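Local coordinates for peroxisomal membrane protein PEX15 (Saccharomyces cerevisiae, PDB 5VXV) that anchors the AAA-ATPases PEX1 and PEX6 to the peroxisomal membrane, the crystallised piece being a mostly helical, probably cytoplasmic region, at residues Gly145-Ile150 and Val194-Ala199; Trp172-Cys175 and Lys180-Pro183. All coordinates share one frame; numbering follows the deposited sequence.

Contact 1 of 2, residues Gly145-Ile150 and Val194-Ala199; sequences GLQELI and VSIEDA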
loop_
_atom_site.group_PDB
_atom_site.type_symbol
_atom_site.label_atom_id
_atom_site.label_comp_id
_atom_site.label_asym_id
_atom_site.label_seq_id
_atom_site.Cartn_x
_atom_site.Cartn_y
_atom_site.Cartn_z
ATOM N N GLY A 145 -1.005 8.348 9.326
ATOM C CA GLY A 145 -0.415 7.322 8.483
ATOM C C GLY A 145 -0.590 5.930 9.055
ATOM O O GLY A 145 -0.793 4.964 8.314
ATOM N N LEU A 146 -0.514 5.806 10.384
ATOM C CA LEU A 146 -0.670 4.498 11.014
ATOM C C LEU A 146 -2.108 4.006 10.914
ATOM O O LEU A 146 -2.342 2.828 10.619
ATOM C CB LEU A 146 -0.214 4.558 12.473
ATOM C CG LEU A 146 -0.320 3.252 13.266
ATOM C CD1 LEU A 146 0.378 2.104 12.550
ATOM C CD2 LEU A 146 0.262 3.439 14.659
ATOM N N GLN A 147 -3.088 4.887 11.137
ATOM C CA GLN A 147 -4.478 4.509 10.895
ATOM C C GLN A 147 -4.652 3.992 9.473
ATOM O O GLN A 147 -5.277 2.951 9.251
ATOM C CB GLN A 147 -5.420 5.692 11.141
ATOM C CG GLN A 147 -6.890 5.332 10.902
ATOM C CD GLN A 147 -7.825 6.524 10.951
ATOM O OE1 GLN A 147 -7.397 7.663 11.126
ATOM N NE2 GLN A 147 -9.115 6.262 10.782
ATOM N N GLU A 148 -4.096 4.710 8.493
ATOM C CA GLU A 148 -4.237 4.289 7.102
ATOM C C GLU A 148 -3.602 2.925 6.877
ATOM O O GLU A 148 -4.158 2.081 6.162
ATOM C CB GLU A 148 -3.614 5.330 6.167
ATOM C CG GLU A 148 -3.784 5.003 4.683
ATOM C CD GLU A 148 -3.210 6.070 3.765
ATOM O OE1 GLU A 148 -1.976 6.255 3.751
ATOM O OE2 GLU A 148 -3.998 6.727 3.055
ATOM N N LEU A 149 -2.431 2.693 7.473
ATOM C CA LEU A 149 -1.735 1.422 7.300
ATOM C C LEU A 149 -2.584 0.258 7.802
ATOM O O LEU A 149 -2.718 -0.768 7.124
ATOM C CB LEU A 149 -0.391 1.470 8.029
ATOM C CG LEU A 149 0.411 0.169 8.092
ATOM C CD1 LEU A 149 0.766 -0.320 6.695
ATOM C CD2 LEU A 149 1.660 0.366 8.935
ATOM N N ILE A 150 -3.166 0.396 8.993
ATOM C CA ILE A 150 -3.980 -0.689 9.529
ATOM C C ILE A 150 -5.226 -0.883 8.677
ATOM O O ILE A 150 -5.674 -2.015 8.454
ATOM C CB ILE A 150 -4.337 -0.425 11.004
ATOM C CG1 ILE A 150 -3.069 -0.199 11.837
ATOM C CG2 ILE A 150 -5.139 -1.593 11.571
ATOM C CD1 ILE A 150 -2.069 -1.344 11.800
ATOM N N VAL A 194 -10.849 10.256 20.764
ATOM C CA VAL A 194 -10.933 9.368 19.604
ATOM C C VAL A 194 -9.529 8.840 19.332
ATOM O O VAL A 194 -8.703 9.530 18.722
ATOM C CB VAL A 194 -11.510 10.065 18.366
ATOM C CG1 VAL A 194 -11.585 9.091 17.193
ATOM C CG2 VAL A 194 -12.891 10.630 18.671
ATOM N N SER A 195 -9.260 7.611 19.765
ATOM C CA SER A 195 -7.981 6.962 19.530
ATOM C C SER A 195 -7.954 6.331 18.139
ATOM O O SER A 195 -8.978 6.224 17.457
ATOM C CB SER A 195 -7.722 5.895 20.593
ATOM O OG SER A 195 -8.561 4.761 20.398
ATOM N N ILE A 196 -6.762 5.899 17.713
ATOM C CA ILE A 196 -6.668 5.179 16.445
ATOM C C ILE A 196 -7.531 3.926 16.496
ATOM O O ILE A 196 -8.217 3.586 15.525
ATOM C CB ILE A 196 -5.208 4.831 16.100
ATOM C CG1 ILE A 196 -4.349 6.096 16.002
ATOM C CG2 ILE A 196 -5.159 4.065 14.774
ATOM C CD1 ILE A 196 -2.876 5.822 15.692
ATOM N N GLU A 197 -7.510 3.216 17.626
ATOM C CA GLU A 197 -8.349 2.031 17.758
ATOM C C GLU A 197 -9.820 2.388 17.603
ATOM O O GLU A 197 -10.559 1.710 16.881
ATOM C CB GLU A 197 -8.104 1.350 19.104
ATOM C CG GLU A 197 -9.005 0.140 19.324
ATOM C CD GLU A 197 -8.521 -0.762 20.438
ATOM O OE1 GLU A 197 -9.205 -0.843 21.481
ATOM O OE2 GLU A 197 -7.455 -1.389 20.272
ATOM N N ASP A 198 -10.265 3.450 18.283
ATOM C CA ASP A 198 -11.646 3.903 18.138
ATOM C C ASP A 198 -11.984 4.146 16.673
ATOM O O ASP A 198 -13.025 3.701 16.177
ATOM C CB ASP A 198 -11.877 5.180 18.949
ATOM C CG ASP A 198 -11.675 4.984 20.440
ATOM O OD1 ASP A 198 -11.845 3.846 20.930
ATOM O OD2 ASP A 198 -11.351 5.981 21.127
ATOM N N ALA A 199 -11.102 4.849 15.961
ATOM C CA ALA A 199 -11.382 5.210 14.576
ATOM C C ALA A 199 -11.451 3.979 13.682
ATOM O O ALA A 199 -12.327 3.887 12.814
ATOM C CB ALA A 199 -10.318 6.181 14.068
#
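Ile196 lies against Leu146 and Gln147 where the first turn of helix 196-217 packs on helix 143-161, a helix-helix contact in this largely helical, probably cytoplasmic, part of PEX15. The two branches of Ile196 divide the work. CG2 sits over the base of Gln147, with CB of Gln147 4.0 Å from CG2 of Ile196. The other branch, anti to the carbonyl carbon (chi1 -59°) and extended, carries CD1 to within 4.1 Å of Leu146 CD2, the two side chains crossing nearly at right angles. Leu185 of helix 181-187 touches both Leu146 and Ile196.

The turn that presents Ile196 is held by a capping box. Ser195, at the N-cap, accepts from Asp198 N through OG, while Ser195 N returns a nearly straight bond to Asp198 OD2 (3.0 Å, 174°), reaching that oxygen from above the carboxylate plane. Gln147 is stretched out, and this length takes its amide past Ile196 to Ala199, in the same first turn of helix 196-217. Glu151 accepts a hydrogen bond from the amide nitrogen, and the same atom, Gln147 NE2, rests 3.5 Å from the methyl CB of Ala199.

Contact 2 of 2, residues Trp172-Cys175 and Lys180-Pro183; sequences WALC and KLSP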
loop_
_atom_site.group_PDB
_atom_site.type_symbol
_atom_site.label_atom_id
_atom_site.label_comp_id
_atom_site.label_asym_id
_atom_site.label_seq_id
_atom_site.Cartn_x
_atom_site.Cartn_y
_atom_site.Cartn_z
ATOM N N TRP A 172 -9.420 -7.557 16.042
ATOM C CA TRP A 172 -9.011 -8.260 17.252
ATOM C C TRP A 172 -8.060 -9.405 16.933
ATOM O O TRP A 172 -7.141 -9.681 17.712
ATOM C CB TRP A 172 -10.244 -8.766 18.003
ATOM C CG TRP A 172 -11.200 -7.667 18.363
ATOM C CD1 TRP A 172 -12.520 -7.582 18.023
ATOM C CD2 TRP A 172 -10.904 -6.488 19.121
ATOM N NE1 TRP A 172 -13.065 -6.425 18.529
ATOM C CE2 TRP A 172 -12.093 -5.735 19.206
ATOM C CE3 TRP A 172 -9.749 -5.996 19.739
ATOM C CZ2 TRP A 172 -12.159 -4.518 19.883
ATOM C CZ3 TRP A 172 -9.818 -4.788 20.414
ATOM C CH2 TRP A 172 -11.015 -4.063 20.480
ATOM N N ALA A 173 -8.246 -10.070 15.788
ATOM C CA ALA A 173 -7.328 -11.137 15.400
ATOM C C ALA A 173 -5.926 -10.595 15.162
ATOM O O ALA A 173 -4.938 -11.185 15.613
ATOM C CB ALA A 173 -7.844 -11.849 14.150
ATOM N N LEU A 174 -5.817 -9.473 14.447
ATOM C CA LEU A 174 -4.512 -8.855 14.240
ATOM C C LEU A 174 -3.858 -8.499 15.569
ATOM O O LEU A 174 -2.655 -8.714 15.757
ATOM C CB LEU A 174 -4.661 -7.614 13.361
ATOM C CG LEU A 174 -3.398 -6.776 13.139
ATOM C CD1 LEU A 174 -2.309 -7.595 12.467
ATOM C CD2 LEU A 174 -3.735 -5.546 12.314
ATOM N N CYS A 175 -4.639 -7.962 16.506
ATOM C CA CYS A 175 -4.103 -7.585 17.806
ATOM C C CYS A 175 -3.637 -8.783 18.624
ATOM O O CYS A 175 -2.781 -8.618 19.499
ATOM C CB CYS A 175 -5.150 -6.796 18.585
ATOM S SG CYS A 175 -5.443 -5.153 17.905
ATOM N N LYS A 180 1.482 -5.918 20.963
ATOM C CA LYS A 180 1.779 -4.511 21.211
ATOM C C LYS A 180 0.796 -3.567 20.532
ATOM O O LYS A 180 0.816 -2.369 20.832
ATOM C CB LYS A 180 3.192 -4.165 20.732
ATOM C CG LYS A 180 4.318 -4.592 21.656
ATOM C CD LYS A 180 5.648 -4.025 21.172
ATOM C CE LYS A 180 6.818 -4.539 21.995
ATOM N NZ LYS A 180 8.093 -3.850 21.653
ATOM N N LEU A 181 -0.060 -4.066 19.640
ATOM C CA LEU A 181 -0.777 -3.174 18.732
ATOM C C LEU A 181 -1.910 -2.427 19.431
ATOM O O LEU A 181 -1.977 -1.196 19.375
ATOM C CB LEU A 181 -1.318 -3.958 17.536
ATOM C CG LEU A 181 -1.949 -3.094 16.440
ATOM C CD1 LEU A 181 -0.962 -2.062 15.900
ATOM C CD2 LEU A 181 -2.468 -3.970 15.314
ATOM N N SER A 182 -2.830 -3.151 20.068
ATOM C CA SER A 182 -3.954 -2.477 20.712
ATOM C C SER A 182 -3.487 -1.455 21.740
ATOM O O SER A 182 -4.001 -0.324 21.731
ATOM C CB SER A 182 -4.900 -3.509 21.333
ATOM O OG SER A 182 -5.954 -2.870 22.035
ATOM N N PRO A 183 -2.540 -1.762 22.635
ATOM C CA PRO A 183 -2.037 -0.715 23.544
ATOM C C PRO A 183 -1.557 0.534 22.822
ATOM O O PRO A 183 -1.878 1.651 23.245
ATOM C CB PRO A 183 -0.895 -1.425 24.285
ATOM C CG PRO A 183 -1.235 -2.864 24.225
ATOM C CD PRO A 183 -1.945 -3.079 22.924
HETATM O O HOH W 1 -2.813 -5.974 20.625
#
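Leu181 CD2 meets Leu174 at two carbons, 3.6 Å from Leu174 CD2 and 3.7 Å from Leu174 CG, so one methyl is laid against the branched end of the other leucine. With CG anti to the backbone N (chi1 175°), Leu174 brings its end nearer to Leu181 than the start of its side chain would suggest. The same Leu181 methyl, CD2, also lies 4.1 Å from Cys175 SG. The sulfur touches the base of Ser182 too, where the closest approach is to a methylene, Cys175 SG to Ser182 CB at 3.8 Å.

Between the two backbones sits a water. It lies 2.9 Å from Cys175 O, to which it can donate, and accepts from Ser182 N, also at 2.9 Å, joining a carbonyl near the end of helix 168-177 to an amide in the first turn of helix 181-187.

Farther out, the hydroxyl of Ser182 probably hydrogen-bonds to Glu197, which ties this turn to helix 196-217, and Ile130 of helix 112-136 touches Leu181. Trp172 reaches helix 196-217 as well, against Glu197 and Leu201. The whole is a local connection of two short consecutive helices through a brief loop, with apolar contacts and a bridging water between them.

Overall arrangement
Contact 2 is nested within the loop that contact 1 closes: chain leaving helix 143-161 passes through helices 168-177 and 181-187 before helix 196-217 returns to pack on it. Their centres are about 12 Å apart, and the centre of contact 2 lies farther from that of the chain, about 20 Å against 15 Å. Each is partly buried, pairing buried aliphatic residues with more open neighbours. Contact 1 joins elements distant in sequence, and its polar bonds lie in the capping box and the Gln147 amide; contact 2 joins successive helices and adds a water-mediated backbone link. Where the two meet, Ile150 CG2 packs on Leu174 CD2 at 4.3 Å.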